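Local coordinates for SNF1-like protein kinase ssp2 (Schizosaccharomyces pombe, PDB 2QRD) that is an SNF1-like serine/threonine protein kinase, probably the catalytic subunit of the fission yeast counterpart of AMP-activated kinase, whose C-terminal part probably joins the other subunits, at residues R61-H66 and G71-A76. Numbering follows the deposited sequence.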
ATOM      1  N   ARG A  61      14.867  23.557 -10.038  1.00 50.92           N
ATOM      2  CA  ARG A  61      15.313  22.378 -10.756  1.00 50.89           C
ATOM      3  C   ARG A  61      16.201  21.536  -9.837  1.00 51.08           C
ATOM      4  O   ARG A  61      17.083  22.066  -9.150  1.00 51.13           O
ATOM      5  CB  ARG A  61      16.053  22.776 -12.029  1.00 49.70           C
ATOM      6  CG  ARG A  61      16.191  21.649 -13.001  1.00 48.03           C
ATOM      7  CD  ARG A  61      16.957  22.094 -14.212  1.00 46.18           C
ATOM      8  NE  ARG A  61      18.235  22.672 -13.820  1.00 42.96           N
ATOM      9  CZ  ARG A  61      18.968  23.451 -14.595  1.00 42.66           C
ATOM     10  NH1 ARG A  61      18.535  23.729 -15.818  1.00 42.34           N
ATOM     11  NH2 ARG A  61      20.124  23.951 -14.146  1.00 37.63           N
ATOM     12  N   TRP A  62      15.954  20.233  -9.842  1.00 51.77           N
ATOM     13  CA  TRP A  62      16.633  19.273  -8.965  1.00 52.54           C
ATOM     14  C   TRP A  62      17.214  18.152  -9.820  1.00 53.30           C
ATOM     15  O   TRP A  62      16.501  17.551 -10.662  1.00 52.84           O
ATOM     16  CB  TRP A  62      15.632  18.625  -8.003  1.00 52.56           C
ATOM     17  CG  TRP A  62      14.851  19.540  -7.069  1.00 53.09           C
ATOM     18  CD1 TRP A  62      13.912  20.501  -7.404  1.00 53.59           C
ATOM     19  CD2 TRP A  62      14.900  19.521  -5.645  1.00 52.74           C
ATOM     20  NE1 TRP A  62      13.412  21.101  -6.263  1.00 50.21           N
ATOM     21  CE2 TRP A  62      13.990  20.509  -5.173  1.00 51.10           C
ATOM     22  CE3 TRP A  62      15.639  18.774  -4.716  1.00 52.32           C
ATOM     23  CZ2 TRP A  62      13.802  20.768  -3.815  1.00 52.61           C
ATOM     24  CZ3 TRP A  62      15.442  19.022  -3.352  1.00 53.08           C
ATOM     25  CH2 TRP A  62      14.541  20.022  -2.916  1.00 53.67           C
ATOM     26  N   GLU A  63      18.500  17.862  -9.617  1.00 54.12           N
ATOM     27  CA  GLU A  63      19.105  16.681 -10.229  1.00 55.02           C
ATOM     28  C   GLU A  63      18.503  15.453  -9.535  1.00 53.14           C
ATOM     29  O   GLU A  63      18.279  15.475  -8.330  1.00 54.32           O
ATOM     30  CB  GLU A  63      20.657  16.724 -10.193  1.00 55.28           C
ATOM     31  CG  GLU A  63      21.276  17.841 -11.090  1.00 57.32           C
ATOM     32  CD  GLU A  63      22.589  17.465 -11.872  1.00 59.08           C
ATOM     33  OE1 GLU A  63      23.714  17.492 -11.290  1.00 62.13           O
ATOM     34  OE2 GLU A  63      22.505  17.210 -13.114  1.00 65.14           O
ATOM     35  N   ILE A  64      18.156  14.416 -10.281  1.00 51.43           N
ATOM     36  CA  ILE A  64      17.566  13.242  -9.633  1.00 49.93           C
ATOM     37  C   ILE A  64      18.691  12.322  -9.202  1.00 50.08           C
ATOM     38  O   ILE A  64      19.448  11.855 -10.032  1.00 50.23           O
ATOM     39  CB  ILE A  64      16.460  12.523 -10.505  1.00 49.97           C
ATOM     40  CG1 ILE A  64      15.322  13.489 -10.863  1.00 47.51           C
ATOM     41  CG2 ILE A  64      15.873  11.333  -9.771  1.00 48.43           C
ATOM     42  CD1 ILE A  64      14.495  13.076 -12.049  1.00 48.88           C
ATOM     43  N   PRO A  65      18.825  12.078  -7.885  1.00 50.46           N
ATOM     44  CA  PRO A  65      19.960  11.301  -7.392  1.00 50.33           C
ATOM     45  C   PRO A  65      20.198   9.975  -8.093  1.00 50.46           C
ATOM     46  O   PRO A  65      21.337   9.688  -8.464  1.00 50.81           O
ATOM     47  CB  PRO A  65      19.625  11.090  -5.915  1.00 50.08           C
ATOM     48  CG  PRO A  65      18.821  12.303  -5.556  1.00 50.44           C
ATOM     49  CD  PRO A  65      17.955  12.522  -6.777  1.00 50.25           C
ATOM     50  N   HIS A  66      19.153   9.172  -8.275  1.00 50.94           N
ATOM     51  CA  HIS A  66      19.345   7.835  -8.855  1.00 50.97           C
ATOM     52  C   HIS A  66      19.746   7.931 -10.311  1.00 50.72           C
ATOM     53  O   HIS A  66      20.484   7.096 -10.788  1.00 51.22           O
ATOM     54  CB  HIS A  66      18.147   6.875  -8.626  1.00 50.59           C
ATOM     55  CG  HIS A  66      16.997   7.052  -9.578  1.00 50.83           C
ATOM     56  ND1 HIS A  66      15.961   7.938  -9.347  1.00 50.36           N
ATOM     57  CD2 HIS A  66      16.691   6.410 -10.734  1.00 50.37           C
ATOM     58  CE1 HIS A  66      15.093   7.869 -10.343  1.00 49.00           C
ATOM     59  NE2 HIS A  66      15.513   6.947 -11.196  1.00 50.58           N
ATOM     60  N   GLY A  71      25.109   8.413 -14.242  1.00 56.08           N
ATOM     61  CA  GLY A  71      25.636   9.310 -15.270  1.00 55.21           C
ATOM     62  C   GLY A  71      24.673  10.272 -15.967  1.00 54.75           C
ATOM     63  O   GLY A  71      25.109  11.070 -16.798  1.00 54.03           O
ATOM     64  N   LYS A  72      23.380  10.222 -15.617  1.00 54.43           N
ATOM     65  CA  LYS A  72      22.327  10.941 -16.370  1.00 54.02           C
ATOM     66  C   LYS A  72      22.037  12.387 -15.938  1.00 53.70           C
ATOM     67  O   LYS A  72      22.035  12.716 -14.733  1.00 53.30           O
ATOM     68  CB  LYS A  72      21.024  10.148 -16.366  1.00 53.90           C
ATOM     69  CG  LYS A  72      21.052   8.809 -17.112  1.00 54.84           C
ATOM     70  CD  LYS A  72      19.690   8.124 -16.952  1.00 57.21           C
ATOM     71  CE  LYS A  72      18.521   9.033 -17.488  1.00 59.86           C
ATOM     72  NZ  LYS A  72      17.161   8.916 -16.818  1.00 55.59           N
ATOM     73  N   ASN A  73      21.794  13.234 -16.947  1.00 53.29           N
ATOM     74  CA  ASN A  73      21.336  14.616 -16.757  1.00 53.09           C
ATOM     75  C   ASN A  73      19.813  14.682 -16.906  1.00 52.88           C
ATOM     76  O   ASN A  73      19.251  15.231 -17.878  1.00 52.88           O
ATOM     77  CB  ASN A  73      22.030  15.603 -17.719  1.00 53.04           C
ATOM     78  CG  ASN A  73      23.358  16.170 -17.169  1.00 53.42           C
ATOM     79  OD1 ASN A  73      24.348  16.299 -17.911  1.00 54.07           O
ATOM     80  ND2 ASN A  73      23.368  16.547 -15.890  1.00 52.90           N
ATOM     81  N   THR A  74      19.155  14.091 -15.922  1.00 52.51           N
ATOM     82  CA  THR A  74      17.712  14.109 -15.827  1.00 51.86           C
ATOM     83  C   THR A  74      17.323  14.839 -14.562  1.00 51.52           C
ATOM     84  O   THR A  74      18.020  14.788 -13.547  1.00 50.56           O
ATOM     85  CB  THR A  74      17.119  12.707 -15.930  1.00 51.98           C
ATOM     86  OG1 THR A  74      15.820  12.674 -15.323  1.00 52.26           O
ATOM     87  CG2 THR A  74      17.994  11.752 -15.259  1.00 51.76           C
ATOM     88  N   TYR A  75      16.213  15.554 -14.673  1.00 51.50           N
ATOM     89  CA  TYR A  75      15.911  16.663 -13.809  1.00 51.79           C
ATOM     90  C   TYR A  75      14.451  16.626 -13.439  1.00 51.73           C
ATOM     91  O   TYR A  75      13.626  16.151 -14.205  1.00 51.97           O
ATOM     92  CB  TYR A  75      16.184  17.982 -14.549  1.00 52.08           C
ATOM     93  CG  TYR A  75      17.640  18.328 -14.804  1.00 52.74           C
ATOM     94  CD1 TYR A  75      18.195  18.181 -16.075  1.00 55.20           C
ATOM     95  CD2 TYR A  75      18.457  18.834 -13.790  1.00 53.04           C
ATOM     96  CE1 TYR A  75      19.523  18.506 -16.336  1.00 53.94           C
ATOM     97  CE2 TYR A  75      19.791  19.172 -14.043  1.00 53.08           C
ATOM     98  CZ  TYR A  75      20.311  19.002 -15.313  1.00 54.01           C
ATOM     99  OH  TYR A  75      21.619  19.338 -15.586  1.00 54.59           O
ATOM    100  N   ALA A  76      14.149  17.159 -12.261  1.00 51.72           N
ATOM    101  CA  ALA A  76      12.813  17.248 -11.736  1.00 50.69           C
ATOM    102  C   ALA A  76      12.523  18.730 -11.529  1.00 50.71           C
ATOM    103  O   ALA A  76      13.335  19.445 -10.968  1.00 51.33           O
ATOM    104  CB  ALA A  76      12.739  16.507 -10.446  1.00 49.77           C
TER
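Arg61 lays its side chain over one face of the Tyr75 ring. CD sits 4.1 Å from the ring centroid in a CH-pi contact, and CZ lies 4.8 Å from the same centroid, a cation-pi arrangement. Guanidinium and ring planes are 37° apart, so this is no flat stack. The Arg61 chain runs extended to CD and bends at chi3 (54°), which keeps NE over the CD2-CE2 side of the ring. Glu63 comes alongside the same ring, with CG 3.6 Å from Tyr75 CE2. Its carboxylate lies nearly coplanar with the Asn73 amide, and OE2 takes a weak hydrogen bond from Asn73 ND2 (3.0 Å).

Trp62 and Ala76 share the opposite face of the sheet, where their CB atoms meet. Ile64 CG1 packs on Ala76 CB, and its CD1 lies 3.6 Å from Thr74 OG1. Backbone pairing holds these side chains in place. Trp62 and Ala76 form an antiparallel hydrogen-bonded pair, with Trp62 N to Ala76 O at 3.0 Å and Ala76 N to Trp62 O at 2.9 Å. Glu63 and Tyr75 form the next, non-hydrogen-bonded pair. Ile64, the N-cap residue of helix 65-69, gives its N-H to Thr74 O at 3.3 Å.

Within the KA1-like adenylate-sensor region, the contact joins neighbouring antiparallel strands 57-63 and 74-84, linked by short helix 65-69. Helix 123-136 covers Trp62 and Ala76 through Leu126, and strand 89-101 flanks strand 74-84, its Tyr99 touching Ile64 and Ala76.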